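Local coordinates for protein ShdD (Sedimentibacter hydroxybenzoicus, PDB 7AE5), which takes part in the non-oxidative decarboxylation and detoxification of phenolic derivatives under anaerobic conditions, although its precise biochemical role is unknown, at residues E29-S34 / F47-N52; D9-M14 / Y33-T38. One frame throughout, in Å; residues are numbered along the deposited sequence.

From the N terminus the chain runs through strand 11-16, turns into the central strand 24-28, and passes the loop 29-33 to strand 34-36. Contact 2 closes this first loop, bringing the two outermost strands together across 24-28. The chain then runs on to 47-52, where contact 1 closes the second loop and ties the start of helix 51-55 to the zinc-binding loop. The two closures cross: 29-34 begins inside the loop of contact 2, and Y33 and S34 belong to both. N10 O and E29 N, 2.9 Å apart in a probable hydrogen bond, join the two contacts directly; together they tie the sheet, the zinc loop and the start of the helix.

Contact 1: E29-S34 / F47-N52; sequences EKCCYS and FKLDDN. With ZN (zinc ion), chain Z.
K30 and C31 meet D51 and L49 in a small surface contact, part salt bridge and part apolar packing, that brings the start of helix 51-55 against the zinc loop between strands 24-28 and 34-36. The charged half lies at the outside. K30 NZ reaches D51 OD1 at 3.0 Å, a salt bridge whose hydrogen bond is weak; the second carboxylate oxygen, D51 OD2, stays 3.8 Å from K30 NZ. The lysine chain starts with CG anti to the backbone N (chi1 -154°) and then bends at chi2 and chi3, which carries its ammonium end over to the aspartate; the two side chains cross at about a right angle. Just before D51, D50 is the N-cap of the helix, its OD1 accepting a hydrogen bond from K53 N.

Deeper in, the apolar half is a single touch: the L49 CD1 methyl rests on C31 CB at 3.9 Å. With chi2 near 176° the leucine extends this branch from its backbone, and I54 of the helix also touches L49, C31 and K30. The leucine thus meets the methylene of C31, while the sulfur is turned to the metal. C31 SG binds the zinc ion at 2.3 Å and also receives a weak hydrogen bond from Y33 N, 3.7 Å away and fairly straight at 154°. That amide may draw off a little of the thiolate's charge. C31 O accepts a hydrogen bond from R5 NH2. C3, C6 and C28 complete the tetrathiolate site, in which two CxxC knuckles grip one zinc ion beside a three-stranded antiparallel sheet, as in a zinc ribbon.

Contact 2: D9-M14 / Y33-T38; sequences DNVRKM and YSWRST
V11 and W35, with M14 and S34, join the two outermost strands of the three-stranded antiparallel sheet, one pair on each face of the central strand 24-28. On the first face, the benzo end of the W35 indole turns back to the valine although the side chain sets out away from strand 11-16. W35 CH2 lies 3.9 Å from both V11 methyls, CG1 and CG2; the ring presents its edge here, with CG2 near the ring plane. With W35 chi1 at 70° the indole folds back and its benzo end reaches V11. H4 packs against the same indole edge-to-face, and the V11 side chain is about 6 Å from the zinc ion.

On the second face, the bend at chi3 (-79°) brings the terminal methyl of M14 onto the serine: M14 CE sits 3.6 Å from S34 CB and 4.1 Å from S34 OG. The phenolic acid decarboxylase chain packs over this side, with its D173 on M14 and its G140 on S34.

No hydrogen bond passes between 9-14 and 33-38. Each strand instead bonds through its backbone to 24-28, so van der Waals packing alone links these outer strands directly, and the fit depends on shape rather than charge.

Contact 1: E29-S34 / F47-N52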
ATOM      1  N   GLU H  29     -32.779  41.490  18.305  1.00 58.53           N
ATOM      2  CA  GLU H  29     -32.800  41.118  19.714  1.00 61.27           C
ATOM      3  C   GLU H  29     -32.982  39.622  19.929  1.00 62.83           C
ATOM      4  O   GLU H  29     -32.880  39.162  21.070  1.00 65.54           O
ATOM      5  CB  GLU H  29     -33.901  41.888  20.448  1.00 61.41           C
ATOM      6  CG  GLU H  29     -33.635  43.384  20.560  1.00 60.45           C
ATOM      7  CD  GLU H  29     -34.266  44.003  21.792  1.00 61.47           C
ATOM      8  OE1 GLU H  29     -33.984  43.527  22.913  1.00 63.42           O
ATOM      9  OE2 GLU H  29     -35.042  44.971  21.642  1.00 60.44           O
ATOM     10  N   LYS H  30     -33.239  38.855  18.870  1.00 50.90           N
ATOM     11  CA  LYS H  30     -33.357  37.409  19.006  1.00 51.94           C
ATOM     12  C   LYS H  30     -32.038  36.694  18.717  1.00 51.96           C
ATOM     13  O   LYS H  30     -31.632  35.812  19.480  1.00 54.47           O
ATOM     14  CB  LYS H  30     -34.459  36.874  18.086  1.00 49.34           C
ATOM     15  CG  LYS H  30     -35.083  35.578  18.579  1.00 50.63           C
ATOM     16  CD  LYS H  30     -35.277  34.577  17.451  1.00 47.47           C
ATOM     17  CE  LYS H  30     -36.555  34.843  16.679  1.00 45.45           C
ATOM     18  NZ  LYS H  30     -36.922  33.687  15.814  1.00 42.99           N
ATOM     19  N   CYS H  31     -31.356  37.063  17.632  1.00 51.31           N
ATOM     20  CA  CYS H  31     -30.162  36.349  17.193  1.00 50.59           C
ATOM     21  C   CYS H  31     -28.917  37.228  17.132  1.00 50.89           C
ATOM     22  O   CYS H  31     -27.869  36.763  16.662  1.00 49.96           O
ATOM     23  CB  CYS H  31     -30.409  35.699  15.828  1.00 46.67           C
ATOM     24  SG  CYS H  31     -30.233  36.815  14.423  1.00 43.74           S
ATOM     25  N   CYS H  32     -29.001  38.479  17.582  1.00 47.08           N
ATOM     26  CA  CYS H  32     -27.878  39.404  17.724  1.00 47.60           C
ATOM     27  C   CYS H  32     -27.252  39.819  16.398  1.00 44.35           C
ATOM     28  O   CYS H  32     -26.200  40.469  16.404  1.00 44.45           O
ATOM     29  CB  CYS H  32     -26.781  38.837  18.634  1.00 51.22           C
ATOM     30  SG  CYS H  32     -27.381  38.097  20.165  1.00 55.87           S
ATOM     31  N   TYR H  33     -27.857  39.469  15.265  1.00 43.70           N
ATOM     32  CA  TYR H  33     -27.353  39.945  13.983  1.00 41.65           C
ATOM     33  C   TYR H  33     -27.487  41.460  13.902  1.00 41.78           C
ATOM     34  O   TYR H  33     -28.515  42.029  14.276  1.00 42.14           O
ATOM     35  CB  TYR H  33     -28.112  39.286  12.830  1.00 39.81           C
ATOM     36  CG  TYR H  33     -27.528  39.570  11.462  1.00 39.07           C
ATOM     37  CD1 TYR H  33     -26.323  39.004  11.065  1.00 38.80           C
ATOM     38  CD2 TYR H  33     -28.186  40.402  10.564  1.00 39.39           C
ATOM     39  CE1 TYR H  33     -25.789  39.260   9.812  1.00 39.27           C
ATOM     40  CE2 TYR H  33     -27.660  40.666   9.312  1.00 40.30           C
ATOM     41  CZ  TYR H  33     -26.462  40.092   8.941  1.00 40.48           C
ATOM     42  OH  TYR H  33     -25.936  40.353   7.696  1.00 42.62           O
ATOM     43  N   SER H  34     -26.437  42.116  13.416  1.00 44.06           N
ATOM     44  CA  SER H  34     -26.420  43.565  13.300  1.00 44.21           C
ATOM     45  C   SER H  34     -25.974  43.968  11.902  1.00 44.19           C
ATOM     46  O   SER H  34     -25.249  43.230  11.228  1.00 44.11           O
ATOM     47  CB  SER H  34     -25.502  44.206  14.348  1.00 44.75           C
ATOM     48  OG  SER H  34     -24.155  43.823  14.149  1.00 44.56           O
ATOM     49  N   PHE H  47     -26.577  30.128   6.674  1.00 57.79           N
ATOM     50  CA  PHE H  47     -26.322  30.953   7.847  1.00 52.97           C
ATOM     51  C   PHE H  47     -27.584  31.588   8.412  1.00 53.64           C
ATOM     52  O   PHE H  47     -27.514  32.234   9.461  1.00 49.01           O
ATOM     53  CB  PHE H  47     -25.296  32.043   7.516  1.00 48.10           C
ATOM     54  CG  PHE H  47     -23.925  31.507   7.218  1.00 46.27           C
ATOM     55  CD1 PHE H  47     -23.373  30.508   8.004  1.00 44.39           C
ATOM     56  CD2 PHE H  47     -23.193  31.992   6.149  1.00 46.36           C
ATOM     57  CE1 PHE H  47     -22.113  30.007   7.731  1.00 42.50           C
ATOM     58  CE2 PHE H  47     -21.934  31.496   5.871  1.00 44.86           C
ATOM     59  CZ  PHE H  47     -21.393  30.503   6.663  1.00 42.99           C
ATOM     60  N   LYS H  48     -28.725  31.420   7.749  1.00 55.48           N
ATOM     61  CA  LYS H  48     -29.986  31.897   8.295  1.00 55.26           C
ATOM     62  C   LYS H  48     -30.364  31.086   9.529  1.00 57.10           C
ATOM     63  O   LYS H  48     -30.067  29.893   9.633  1.00 62.10           O
ATOM     64  CB  LYS H  48     -31.095  31.804   7.246  1.00 58.80           C
ATOM     65  CG  LYS H  48     -30.997  32.843   6.141  1.00 56.11           C
ATOM     66  CD  LYS H  48     -32.161  32.733   5.170  1.00 55.57           C
ATOM     67  CE  LYS H  48     -32.163  33.888   4.183  1.00 51.14           C
ATOM     68  NZ  LYS H  48     -33.307  33.796   3.235  1.00 49.52           N
ATOM     69  N   LEU H  49     -31.028  31.747  10.472  1.00 52.51           N
ATOM     70  CA  LEU H  49     -31.413  31.127  11.727  1.00 54.13           C
ATOM     71  C   LEU H  49     -32.929  31.121  11.868  1.00 54.87           C
ATOM     72  O   LEU H  49     -33.639  31.897  11.222  1.00 51.87           O
ATOM     73  CB  LEU H  49     -30.781  31.854  12.921  1.00 49.12           C
ATOM     74  CG  LEU H  49     -29.255  31.791  13.007  1.00 45.71           C
ATOM     75  CD1 LEU H  49     -28.746  32.619  14.179  1.00 37.79           C
ATOM     76  CD2 LEU H  49     -28.791  30.347  13.118  1.00 50.74           C
ATOM     77  N   ASP H  50     -33.418  30.219  12.714  1.00 72.87           N
ATOM     78  CA  ASP H  50     -34.823  30.194  13.101  1.00 73.45           C
ATOM     79  C   ASP H  50     -34.888  29.878  14.592  1.00 74.56           C
ATOM     80  O   ASP H  50     -33.875  29.898  15.296  1.00 72.97           O
ATOM     81  CB  ASP H  50     -35.624  29.207  12.236  1.00 77.19           C
ATOM     82  CG  ASP H  50     -35.131  27.767  12.348  1.00 81.20           C
ATOM     83  OD1 ASP H  50     -34.485  27.402  13.353  1.00 81.29           O
ATOM     84  OD2 ASP H  50     -35.402  26.985  11.412  1.00 83.49           O
ATOM     85  N   ASP H  51     -36.092  29.568  15.074  1.00 81.96           N
ATOM     86  CA  ASP H  51     -36.262  29.281  16.494  1.00 76.50           C
ATOM     87  C   ASP H  51     -35.627  27.950  16.875  1.00 74.40           C
ATOM     88  O   ASP H  51     -35.059  27.817  17.965  1.00 68.24           O
ATOM     89  CB  ASP H  51     -37.747  29.293  16.853  1.00 79.52           C
ATOM     90  CG  ASP H  51     -38.461  30.522  16.332  1.00 81.67           C
ATOM     91  OD1 ASP H  51     -38.596  31.501  17.096  1.00 77.12           O
ATOM     92  OD2 ASP H  51     -38.882  30.511  15.155  1.00 87.40           O
ATOM     93  N   ASN H  52     -35.707  26.953  15.991  1.00 74.08           N
ATOM     94  CA  ASN H  52     -35.198  25.630  16.333  1.00 69.60           C
ATOM     95  C   ASN H  52     -33.678  25.564  16.241  1.00 64.35           C
ATOM     96  O   ASN H  52     -33.036  24.926  17.082  1.00 57.83           O
ATOM     97  CB  ASN H  52     -35.835  24.569  15.436  1.00 72.52           C
ATOM     98  CG  ASN H  52     -36.246  23.329  16.207  1.00 69.18           C
ATOM     99  OD1 ASN H  52     -35.412  22.486  16.536  1.00 63.65           O
ATOM    100  ND2 ASN H  52     -37.536  23.219  16.508  1.00 72.52           N
TER
HETATM  101 ZN    ZN Z 701     -32.238  37.885  13.937  1.00 40.24          ZN

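Contact 2: D9-M14 / Y33-T38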
ATOM      1  N   ASP H   9     -38.932  40.521  13.624  1.00 68.33           N
ATOM      2  CA  ASP H   9     -39.224  41.948  13.643  1.00 68.42           C
ATOM      3  C   ASP H   9     -38.745  42.615  14.927  1.00 64.21           C
ATOM      4  O   ASP H   9     -38.834  43.841  15.047  1.00 64.34           O
ATOM      5  CB  ASP H   9     -40.731  42.179  13.452  1.00 71.47           C
ATOM      6  CG  ASP H   9     -41.090  43.650  13.345  1.00 74.52           C
ATOM      7  OD1 ASP H   9     -40.412  44.368  12.578  1.00 75.88           O
ATOM      8  OD2 ASP H   9     -42.047  44.088  14.022  1.00 79.54           O
ATOM      9  N   ASN H  10     -38.226  41.842  15.882  1.00 63.87           N
ATOM     10  CA  ASN H  10     -37.703  42.390  17.134  1.00 57.16           C
ATOM     11  C   ASN H  10     -36.310  42.973  16.881  1.00 53.89           C
ATOM     12  O   ASN H  10     -35.282  42.458  17.322  1.00 48.88           O
ATOM     13  CB  ASN H  10     -37.680  41.319  18.215  1.00 52.38           C
ATOM     14  CG  ASN H  10     -37.486  41.895  19.602  1.00 50.20           C
ATOM     15  OD1 ASN H  10     -37.442  43.113  19.782  1.00 54.41           O
ATOM     16  ND2 ASN H  10     -37.374  41.020  20.594  1.00 45.87           N
ATOM     17  N   VAL H  11     -36.301  44.084  16.147  1.00 56.08           N
ATOM     18  CA  VAL H  11     -35.084  44.784  15.761  1.00 55.73           C
ATOM     19  C   VAL H  11     -35.139  46.192  16.335  1.00 56.28           C
ATOM     20  O   VAL H  11     -36.188  46.844  16.300  1.00 57.18           O
ATOM     21  CB  VAL H  11     -34.920  44.820  14.226  1.00 54.69           C
ATOM     22  CG1 VAL H  11     -33.857  45.830  13.811  1.00 54.79           C
ATOM     23  CG2 VAL H  11     -34.587  43.432  13.697  1.00 53.91           C
ATOM     24  N   ARG H  12     -34.014  46.655  16.874  1.00 65.79           N
ATOM     25  CA  ARG H  12     -33.906  47.997  17.426  1.00 66.04           C
ATOM     26  C   ARG H  12     -32.664  48.674  16.866  1.00 65.50           C
ATOM     27  O   ARG H  12     -31.778  48.031  16.296  1.00 65.10           O
ATOM     28  CB  ARG H  12     -33.852  47.974  18.958  1.00 67.03           C
ATOM     29  CG  ARG H  12     -32.573  47.375  19.512  1.00 67.57           C
ATOM     30  CD  ARG H  12     -32.551  47.414  21.030  1.00 68.98           C
ATOM     31  NE  ARG H  12     -31.366  46.754  21.561  1.00 70.11           N
ATOM     32  CZ  ARG H  12     -30.219  47.367  21.822  1.00 69.99           C
ATOM     33  NH1 ARG H  12     -30.072  48.668  21.633  1.00 68.62           N
ATOM     34  NH2 ARG H  12     -29.194  46.656  22.283  1.00 71.47           N
ATOM     35  N   LYS H  13     -32.608  49.992  17.036  1.00 57.46           N
ATOM     36  CA  LYS H  13     -31.473  50.776  16.568  1.00 56.84           C
ATOM     37  C   LYS H  13     -30.357  50.745  17.603  1.00 56.64           C
ATOM     38  O   LYS H  13     -30.556  51.150  18.754  1.00 57.35           O
ATOM     39  CB  LYS H  13     -31.894  52.213  16.284  1.00 58.96           C
ATOM     40  CG  LYS H  13     -30.722  53.129  15.994  1.00 58.37           C
ATOM     41  CD  LYS H  13     -31.083  54.163  14.955  1.00 60.15           C
ATOM     42  CE  LYS H  13     -32.075  55.169  15.502  1.00 63.90           C
ATOM     43  NZ  LYS H  13     -31.518  55.877  16.685  1.00 64.81           N
ATOM     44  N   MET H  14     -29.181  50.271  17.192  1.00 50.61           N
ATOM     45  CA  MET H  14     -28.031  50.238  18.087  1.00 50.52           C
ATOM     46  C   MET H  14     -27.429  51.628  18.261  1.00 49.81           C
ATOM     47  O   MET H  14     -27.342  52.143  19.380  1.00 49.94           O
ATOM     48  CB  MET H  14     -26.983  49.258  17.557  1.00 50.32           C
ATOM     49  CG  MET H  14     -26.162  48.580  18.637  1.00 51.27           C
ATOM     50  SD  MET H  14     -24.603  47.950  17.990  1.00 50.85           S
ATOM     51  CE  MET H  14     -25.162  46.447  17.194  1.00 51.28           C
ATOM     52  N   TYR H  33     -27.857  39.469  15.265  1.00 43.70           N
ATOM     53  CA  TYR H  33     -27.353  39.945  13.983  1.00 41.65           C
ATOM     54  C   TYR H  33     -27.487  41.460  13.902  1.00 41.78           C
ATOM     55  O   TYR H  33     -28.515  42.029  14.276  1.00 42.14           O
ATOM     56  CB  TYR H  33     -28.112  39.286  12.830  1.00 39.81           C
ATOM     57  CG  TYR H  33     -27.528  39.570  11.462  1.00 39.07           C
ATOM     58  CD1 TYR H  33     -26.323  39.004  11.065  1.00 38.80           C
ATOM     59  CD2 TYR H  33     -28.186  40.402  10.564  1.00 39.39           C
ATOM     60  CE1 TYR H  33     -25.789  39.260   9.812  1.00 39.27           C
ATOM     61  CE2 TYR H  33     -27.660  40.666   9.312  1.00 40.30           C
ATOM     62  CZ  TYR H  33     -26.462  40.092   8.941  1.00 40.48           C
ATOM     63  OH  TYR H  33     -25.936  40.353   7.696  1.00 42.62           O
ATOM     64  N   SER H  34     -26.437  42.116  13.416  1.00 44.06           N
ATOM     65  CA  SER H  34     -26.420  43.565  13.300  1.00 44.21           C
ATOM     66  C   SER H  34     -25.974  43.968  11.902  1.00 44.19           C
ATOM     67  O   SER H  34     -25.249  43.230  11.228  1.00 44.11           O
ATOM     68  CB  SER H  34     -25.502  44.206  14.348  1.00 44.75           C
ATOM     69  OG  SER H  34     -24.155  43.823  14.149  1.00 44.56           O
ATOM     70  N   TRP H  35     -26.413  45.151  11.473  1.00 43.83           N
ATOM     71  CA  TRP H  35     -26.094  45.623  10.133  1.00 45.33           C
ATOM     72  C   TRP H  35     -26.313  47.126  10.046  1.00 46.39           C
ATOM     73  O   TRP H  35     -27.094  47.708  10.804  1.00 45.77           O
ATOM     74  CB  TRP H  35     -26.925  44.894   9.069  1.00 46.10           C
ATOM     75  CG  TRP H  35     -28.385  45.240   9.073  1.00 45.93           C
ATOM     76  CD1 TRP H  35     -29.005  46.190   8.313  1.00 47.53           C
ATOM     77  CD2 TRP H  35     -29.409  44.628   9.866  1.00 44.32           C
ATOM     78  NE1 TRP H  35     -30.351  46.210   8.588  1.00 46.62           N
ATOM     79  CE2 TRP H  35     -30.625  45.261   9.537  1.00 44.78           C
ATOM     80  CE3 TRP H  35     -29.417  43.610  10.824  1.00 42.97           C
ATOM     81  CZ2 TRP H  35     -31.836  44.908  10.132  1.00 43.81           C
ATOM     82  CZ3 TRP H  35     -30.619  43.261  11.412  1.00 42.46           C
ATOM     83  CH2 TRP H  35     -31.811  43.908  11.064  1.00 42.77           C
ATOM     84  N   ARG H  36     -25.606  47.742   9.103  1.00 44.54           N
ATOM     85  CA  ARG H  36     -25.717  49.166   8.833  1.00 45.95           C
ATOM     86  C   ARG H  36     -26.830  49.426   7.826  1.00 47.93           C
ATOM     87  O   ARG H  36     -27.093  48.608   6.939  1.00 49.05           O
ATOM     88  CB  ARG H  36     -24.393  49.714   8.296  1.00 47.41           C
ATOM     89  CG  ARG H  36     -24.083  51.145   8.706  1.00 47.15           C
ATOM     90  CD  ARG H  36     -22.764  51.613   8.104  1.00 48.34           C
ATOM     91  NE  ARG H  36     -21.669  50.696   8.399  1.00 46.46           N
ATOM     92  CZ  ARG H  36     -20.963  50.709   9.522  1.00 43.04           C
ATOM     93  NH1 ARG H  36     -21.211  51.581  10.484  1.00 41.48           N
ATOM     94  NH2 ARG H  36     -19.984  49.823   9.682  1.00 41.29           N
ATOM     95  N   SER H  37     -27.483  50.584   7.968  1.00 49.86           N
ATOM     96  CA  SER H  37     -28.547  50.959   7.045  1.00 50.89           C
ATOM     97  C   SER H  37     -28.049  51.087   5.612  1.00 56.58           C
ATOM     98  O   SER H  37     -28.851  50.990   4.677  1.00 58.17           O
ATOM     99  CB  SER H  37     -29.194  52.273   7.491  1.00 49.09           C
ATOM    100  OG  SER H  37     -28.238  53.318   7.560  1.00 51.51           O
ATOM    101  N   THR H  38     -26.746  51.302   5.420  1.00 59.71           N
ATOM    102  CA  THR H  38     -26.175  51.383   4.082  1.00 65.16           C
ATOM    103  C   THR H  38     -25.993  50.016   3.436  1.00 68.82           C
ATOM    104  O   THR H  38     -25.914  49.934   2.205  1.00 73.15           O
ATOM    105  CB  THR H  38     -24.829  52.112   4.126  1.00 67.33           C
ATOM    106  OG1 THR H  38     -23.889  51.339   4.883  1.00 67.54           O
ATOM    107  CG2 THR H  38     -24.987  53.479   4.767  1.00 64.88           C
TER